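Local coordinates for protein glucosamine-6-phosphate deaminase (Bacillus subtilis, PDB 2BKX) that belongs to the glucosamine-6-phosphate isomerase/6-phosphogluconolactonase family of Rossmann-like alpha/beta proteins and holds fructose -6-phosphate in its pocket, at residues 38-41 and 42-46; 82-86 and 87-91. All coordinates share one frame; numbering follows the deposited sequence. Where two conformers were deposited one is given.

Interaction 1 builds the turn that receives the phosphate and the first part of helix 41-53; interaction 2 spans most of helix 80-89, packed alongside, and the turn that follows it. Their centres lie about 11 Å apart. Pro-40 CG sits 3.5 Å from Tyr-83 OH, whose hydroxyl is hydrogen-bonded to Gly-37 O, just ahead of the phosphate-binding residues. Tyr-44 OH meets Met-84 CE at 3.6 Å, and Glu-41 OE2 makes a weak, long ion pair with Arg-87 NH1. Gly-38 and Thr-39 of interaction 1 bind fructose -6-phosphate directly, whereas the Tyr-83 side chain of interaction 2 stays about 7 Å from it.

Interaction 1 (38-41 and 42-46); sequences GTPE and GTYRQ. With F6R (fructose -6-phosphate), chain C.
One face of the Arg-45 guanidinium lies over the backbone of Glu-41 and Gly-42: Glu-41 O is 3.9 Å from its plane, over its centre, and Gly-42 N lies nearer the rim. A bend at chi3 (-66°) folds the arginine back over the helix start, yet in the conformer described here Arg-45 NH1 remains 4.2 Å from Glu-41 OE1, opposite charges too far apart for a salt bridge. The Tyr-44 ring runs beside Pro-40, pointing the same way, with CE2 3.8 Å from Pro-40 CB, and its hydroxyl bonds to Ala-35 O. This is the glycine-rich turn between strand 31-34 and helix 41-53 of a Rossmann-like fold, a type I turn from Gly-38 to Glu-41 that presents its amides to an anion. Gly-38 N donates to F6R O3P at 2.8 Å. Thr-39 grips F6R O1P twice, through its N and, at 2.6 Å, through OG1, which stands beside the backbone N on the same side as the phosphate. Behind the turn, Tyr-44 N donates to Pro-40 O at 3.0 Å and Arg-45 N to Glu-41 O. A water donates to Thr-39 O and, 2.8 Å from Thr-43 OG1, hydrogen-bonds to that hydroxyl.

Interaction 2 (82-86 and 87-91); sequences FYMND and RFFQH
Arg-87 climbs across the ring of Tyr-83, four residues earlier on the same helix, and in the conformer described here almost every atom of its side chain has a partner. CB lies 3.4 Å from Tyr-83 O, the carbonyl that also accepts the bond from Arg-87 N. CG is already over the ring face, with Tyr-83 CE2 its nearest ring atom. The bend at chi2 (63°) keeps CD over the same face in a CH-pi contact, 3.9 Å from the Tyr-83 centroid and only 7° off the normal. NE stays over that face too, nearer the rim, and Arg-87 CZ comes to 3.4 Å from Tyr-83 CD1. Guanidinium and ring are thus laid nearly flat on each other, their planes 20° apart. At the tip NH2 reaches a long salt bridge, 3.6 Å to Asp-86 OD2; that oxygen stands well out of the guanidinium plane, so charge alone links them.

Further along, the helix widens into a pi-type turn. Met-84 O takes a straight bond from Phe-89 N at 2.9 Å and a weak one from Phe-88 N, while Gln-90 N reaches Asn-85 O at 3.0 Å. The wider turn brings the Phe-89 ring under Met-84 CB, 4.0 Å from the ring centroid in a CH-pi contact over the face. Asn-85 OD1 lies at the ring edge, its ND2 hydrogen-bonded to His-81 O one turn back. A water bridges Asp-86 O and His-91 NE2.

This helix is the crossover of the beta-alpha-beta unit between strands 62-69 and 99-100. Met-84 and Phe-88 both touch Leu-34 of strand 31-34; Phe-89 touches Thr-63 and stacks on His-99, and Tyr-83 packs against Glu-41 and Tyr-44 of helix 41-53.

Interaction 1 (38-41 and 42-46)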
loop_
_atom_site.group_PDB
_atom_site.type_symbol
_atom_site.label_atom_id
_atom_site.label_comp_id
_atom_site.label_asym_id
_atom_site.label_seq_id
_atom_site.Cartn_x
_atom_site.Cartn_y
_atom_site.Cartn_z
ATOM N N GLY A 38 -7.080 -2.571 -5.832
ATOM C CA GLY A 38 -7.029 -3.463 -6.973
ATOM C C GLY A 38 -5.613 -3.766 -7.412
ATOM O O GLY A 38 -5.310 -4.865 -7.881
ATOM N N THR A 39 -4.699 -2.802 -7.297
ATOM C CA THR A 39 -3.415 -2.987 -7.922
ATOM C C THR A 39 -2.612 -4.202 -7.422
ATOM O O THR A 39 -2.068 -4.917 -8.243
ATOM C CB THR A 39 -2.563 -1.696 -7.817
ATOM O OG1 THR A 39 -3.273 -0.544 -8.267
ATOM C CG2 THR A 39 -1.341 -1.828 -8.711
ATOM N N PRO A 40 -2.518 -4.428 -6.093
ATOM C CA PRO A 40 -1.706 -5.551 -5.621
ATOM C C PRO A 40 -2.396 -6.919 -5.618
ATOM O O PRO A 40 -1.811 -7.895 -5.157
ATOM C CB PRO A 40 -1.321 -5.134 -4.208
ATOM C CG PRO A 40 -2.509 -4.377 -3.741
ATOM C CD PRO A 40 -3.002 -3.607 -4.962
ATOM N N GLU A 41 -3.623 -7.002 -6.135
ATOM C CA GLU A 41 -4.333 -8.283 -6.096
ATOM C C GLU A 41 -3.535 -9.401 -6.740
ATOM O O GLU A 41 -3.416 -10.493 -6.177
ATOM C CB GLU A 41 -5.682 -8.151 -6.780
ATOM C CG GLU A 41 -6.616 -7.372 -5.849
ATOM C CD GLU A 41 -8.051 -7.318 -6.280
ATOM O OE1 GLU A 41 -8.409 -7.939 -7.291
ATOM O OE2 GLU A 41 -8.823 -6.611 -5.594
ATOM N N GLY A 42 -2.980 -9.157 -7.923
ATOM C CA GLY A 42 -2.176 -10.186 -8.599
ATOM C C GLY A 42 -0.928 -10.550 -7.848
ATOM O O GLY A 42 -0.481 -11.690 -7.890
ATOM N N THR A 43 -0.308 -9.564 -7.173
ATOM C CA THR A 43 0.891 -9.811 -6.361
ATOM C C THR A 43 0.593 -10.777 -5.246
ATOM O O THR A 43 1.341 -11.713 -5.001
ATOM C CB THR A 43 1.456 -8.463 -5.826
ATOM O OG1 THR A 43 1.860 -7.657 -6.952
ATOM C CG2 THR A 43 2.674 -8.656 -4.965
ATOM N N TYR A 44 -0.503 -10.561 -4.533
ATOM C CA TYR A 44 -0.862 -11.505 -3.480
ATOM C C TYR A 44 -1.155 -12.884 -4.033
ATOM O O TYR A 44 -0.679 -13.873 -3.464
ATOM C CB TYR A 44 -2.053 -10.984 -2.672
ATOM C CG TYR A 44 -1.746 -9.739 -1.861
ATOM C CD1 TYR A 44 -0.670 -9.707 -0.996
ATOM C CD2 TYR A 44 -2.495 -8.560 -1.997
ATOM C CE1 TYR A 44 -0.362 -8.594 -0.263
ATOM C CE2 TYR A 44 -2.177 -7.400 -1.269
ATOM C CZ TYR A 44 -1.116 -7.430 -0.409
ATOM O OH TYR A 44 -0.773 -6.308 0.306
ATOM N N ARG A 45 -1.838 -12.974 -5.159
ATOM C CA ARG A 45 -2.099 -14.272 -5.762
ATOM C C ARG A 45 -0.772 -14.973 -6.110
ATOM O O ARG A 45 -0.611 -16.192 -5.854
ATOM C CB ARG A 45 -2.945 -14.121 -7.014
ATOM C CG ARG A 45 -4.426 -13.937 -6.797
ATOM C CD ARG A 45 -5.213 -14.101 -8.060
ATOM N NE ARG A 45 -4.932 -13.052 -9.038
ATOM C CZ ARG A 45 -5.582 -11.901 -9.139
ATOM N NH1 ARG A 45 -6.547 -11.615 -8.305
ATOM N NH2 ARG A 45 -5.258 -11.046 -10.090
ATOM N N GLN A 46 0.180 -14.241 -6.695
ATOM C CA GLN A 46 1.429 -14.862 -7.038
ATOM C C GLN A 46 2.282 -15.221 -5.840
ATOM O O GLN A 46 2.973 -16.218 -5.885
ATOM C CB GLN A 46 2.214 -14.092 -8.115
ATOM C CG GLN A 46 1.435 -13.882 -9.366
ATOM C CD GLN A 46 0.987 -15.230 -9.949
ATOM O OE1 GLN A 46 1.839 -16.089 -10.236
ATOM N NE2 GLN A 46 -0.328 -15.468 -10.003
HETATM C C1 F6R C . -3.556 1.016 -0.570
HETATM C C2 F6R C . -3.584 2.531 -0.521
HETATM C C3 F6R C . -4.075 3.451 -1.646
HETATM C C4 F6R C . -4.197 2.748 -3.013
HETATM C C5 F6R C . -4.653 3.669 -4.133
HETATM C C6 F6R C . -4.810 2.917 -5.450
HETATM O O1 F6R C . -3.436 0.435 0.743
HETATM O O2 F6R C . -3.133 3.045 0.480
HETATM O O3 F6R C . -3.126 4.487 -1.824
HETATM O O4 F6R C . -2.925 2.200 -3.346
HETATM O O5 F6R C . -5.860 4.347 -3.803
HETATM O O6 F6R C . -5.887 1.977 -5.313
HETATM P P F6R C . -6.115 0.887 -6.455
HETATM O O1P F6R C . -4.955 -0.067 -6.377
HETATM O O2P F6R C . -6.107 1.642 -7.757
HETATM O O3P F6R C . -7.415 0.216 -6.153
HETATM O O HOH W 1 -0.385 -6.981 -8.501
#

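Interaction 2 (82-86 and 87-91)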
loop_
_atom_site.group_PDB
_atom_site.type_symbol
_atom_site.label_atom_id
_atom_site.label_comp_id
_atom_site.label_asym_id
_atom_site.label_seq_id
_atom_site.Cartn_x
_atom_site.Cartn_y
_atom_site.Cartn_z
ATOM N N PHE A 82 -10.444 -7.151 6.455
ATOM C CA PHE A 82 -11.059 -8.263 5.718
ATOM C C PHE A 82 -10.334 -8.540 4.433
ATOM O O PHE A 82 -10.062 -9.692 4.110
ATOM C CB PHE A 82 -12.528 -7.884 5.456
ATOM C CG PHE A 82 -13.324 -8.934 4.743
ATOM C CD1 PHE A 82 -14.183 -9.774 5.441
ATOM C CD2 PHE A 82 -13.197 -9.099 3.383
ATOM C CE1 PHE A 82 -14.956 -10.750 4.760
ATOM C CE2 PHE A 82 -13.958 -10.084 2.704
ATOM C CZ PHE A 82 -14.793 -10.906 3.415
ATOM N N TYR A 83 -10.005 -7.482 3.688
ATOM C CA TYR A 83 -9.253 -7.681 2.452
ATOM C C TYR A 83 -7.972 -8.479 2.712
ATOM O O TYR A 83 -7.666 -9.435 2.015
ATOM C CB TYR A 83 -8.901 -6.332 1.854
ATOM C CG TYR A 83 -8.031 -6.317 0.609
ATOM C CD1 TYR A 83 -8.518 -5.908 -0.633
ATOM C CD2 TYR A 83 -6.691 -6.641 0.694
ATOM C CE1 TYR A 83 -7.670 -5.816 -1.729
ATOM C CE2 TYR A 83 -5.848 -6.557 -0.377
ATOM C CZ TYR A 83 -6.330 -6.134 -1.600
ATOM O OH TYR A 83 -5.477 -6.010 -2.678
ATOM N N MET A 84 -7.171 -8.055 3.690
ATOM C CA MET A 84 -5.867 -8.699 3.867
ATOM C C MET A 84 -6.016 -10.149 4.284
ATOM O O MET A 84 -5.218 -11.007 3.882
ATOM C CB MET A 84 -5.044 -7.907 4.877
ATOM C CG MET A 84 -4.539 -6.573 4.388
ATOM S SD MET A 84 -3.633 -6.628 2.799
ATOM C CE MET A 84 -2.265 -7.661 3.280
ATOM N N ASN A 85 -6.991 -10.431 5.134
ATOM C CA ASN A 85 -7.239 -11.801 5.545
ATOM C C ASN A 85 -7.668 -12.649 4.374
ATOM O O ASN A 85 -7.176 -13.761 4.157
ATOM C CB ASN A 85 -8.238 -11.858 6.680
ATOM C CG ASN A 85 -7.554 -11.607 8.011
ATOM O OD1 ASN A 85 -6.950 -12.527 8.585
ATOM N ND2 ASN A 85 -7.556 -10.335 8.476
ATOM N N ASP A 86 -8.598 -12.114 3.598
ATOM C CA ASP A 86 -9.163 -12.875 2.457
ATOM C C ASP A 86 -8.126 -13.092 1.340
ATOM O O ASP A 86 -7.999 -14.202 0.803
ATOM C CB ASP A 86 -10.367 -12.113 1.881
ATOM C CG ASP A 86 -10.990 -12.803 0.684
ATOM O OD1 ASP A 86 -11.536 -13.885 0.881
ATOM O OD2 ASP A 86 -10.937 -12.245 -0.441
ATOM N N ARG A 87 -7.377 -12.054 0.988
ATOM C CA ARG A 87 -6.481 -12.148 -0.163
ATOM C C ARG A 87 -5.137 -12.805 0.194
ATOM O O ARG A 87 -4.401 -13.232 -0.680
ATOM C CB ARG A 87 -6.133 -10.765 -0.694
ATOM C CG ARG A 87 -7.073 -10.137 -1.705
ATOM C CD ARG A 87 -8.438 -9.875 -1.216
ATOM N NE ARG A 87 -9.158 -8.981 -2.135
ATOM C CZ ARG A 87 -10.345 -8.425 -1.881
ATOM N NH1 ARG A 87 -10.898 -7.611 -2.772
ATOM N NH2 ARG A 87 -10.985 -8.650 -0.731
ATOM N N PHE A 88 -4.756 -12.778 1.469
ATOM C CA PHE A 88 -3.386 -13.090 1.838
ATOM C C PHE A 88 -3.244 -13.928 3.089
ATOM O O PHE A 88 -2.781 -15.074 3.000
ATOM C CB PHE A 88 -2.562 -11.810 1.915
ATOM C CG PHE A 88 -1.062 -12.019 1.944
ATOM C CD1 PHE A 88 -0.431 -12.935 1.119
ATOM C CD2 PHE A 88 -0.297 -11.277 2.789
ATOM C CE1 PHE A 88 0.953 -13.061 1.135
ATOM C CE2 PHE A 88 1.093 -11.381 2.817
ATOM C CZ PHE A 88 1.712 -12.298 1.971
ATOM N N PHE A 89 -3.651 -13.400 4.241
ATOM C CA PHE A 89 -3.280 -14.064 5.480
ATOM C C PHE A 89 -3.865 -15.450 5.582
ATOM O O PHE A 89 -3.191 -16.364 6.097
ATOM C CB PHE A 89 -3.718 -13.278 6.705
ATOM C CG PHE A 89 -3.237 -11.838 6.753
ATOM C CD1 PHE A 89 -2.081 -11.400 6.091
ATOM C CD2 PHE A 89 -3.930 -10.914 7.537
ATOM C CE1 PHE A 89 -1.668 -10.064 6.191
ATOM C CE2 PHE A 89 -3.507 -9.583 7.630
ATOM C CZ PHE A 89 -2.392 -9.180 6.950
ATOM N N GLN A 90 -5.074 -15.656 5.081
ATOM C CA GLN A 90 -5.696 -17.001 5.230
ATOM C C GLN A 90 -4.984 -18.110 4.453
ATOM O O GLN A 90 -5.257 -19.284 4.667
ATOM C CB GLN A 90 -7.170 -16.983 4.837
ATOM C CG GLN A 90 -7.467 -16.901 3.327
ATOM C CD GLN A 90 -8.935 -17.123 2.960
ATOM O OE1 GLN A 90 -9.506 -16.429 2.068
ATOM N NE2 GLN A 90 -9.548 -18.100 3.609
ATOM N N HIS A 91 -4.107 -17.728 3.535
ATOM C CA HIS A 91 -3.506 -18.619 2.571
ATOM C C HIS A 91 -2.037 -18.894 2.842
ATOM O O HIS A 91 -1.425 -19.656 2.093
ATOM C CB HIS A 91 -3.649 -18.003 1.156
ATOM C CG HIS A 91 -5.052 -17.847 0.703
ATOM N ND1 HIS A 91 -5.914 -18.911 0.568
ATOM C CD2 HIS A 91 -5.749 -16.745 0.319
ATOM C CE1 HIS A 91 -7.092 -18.469 0.157
ATOM N NE2 HIS A 91 -7.018 -17.158 -0.005
HETATM O O HOH W 2 -8.531 -15.557 -1.749
#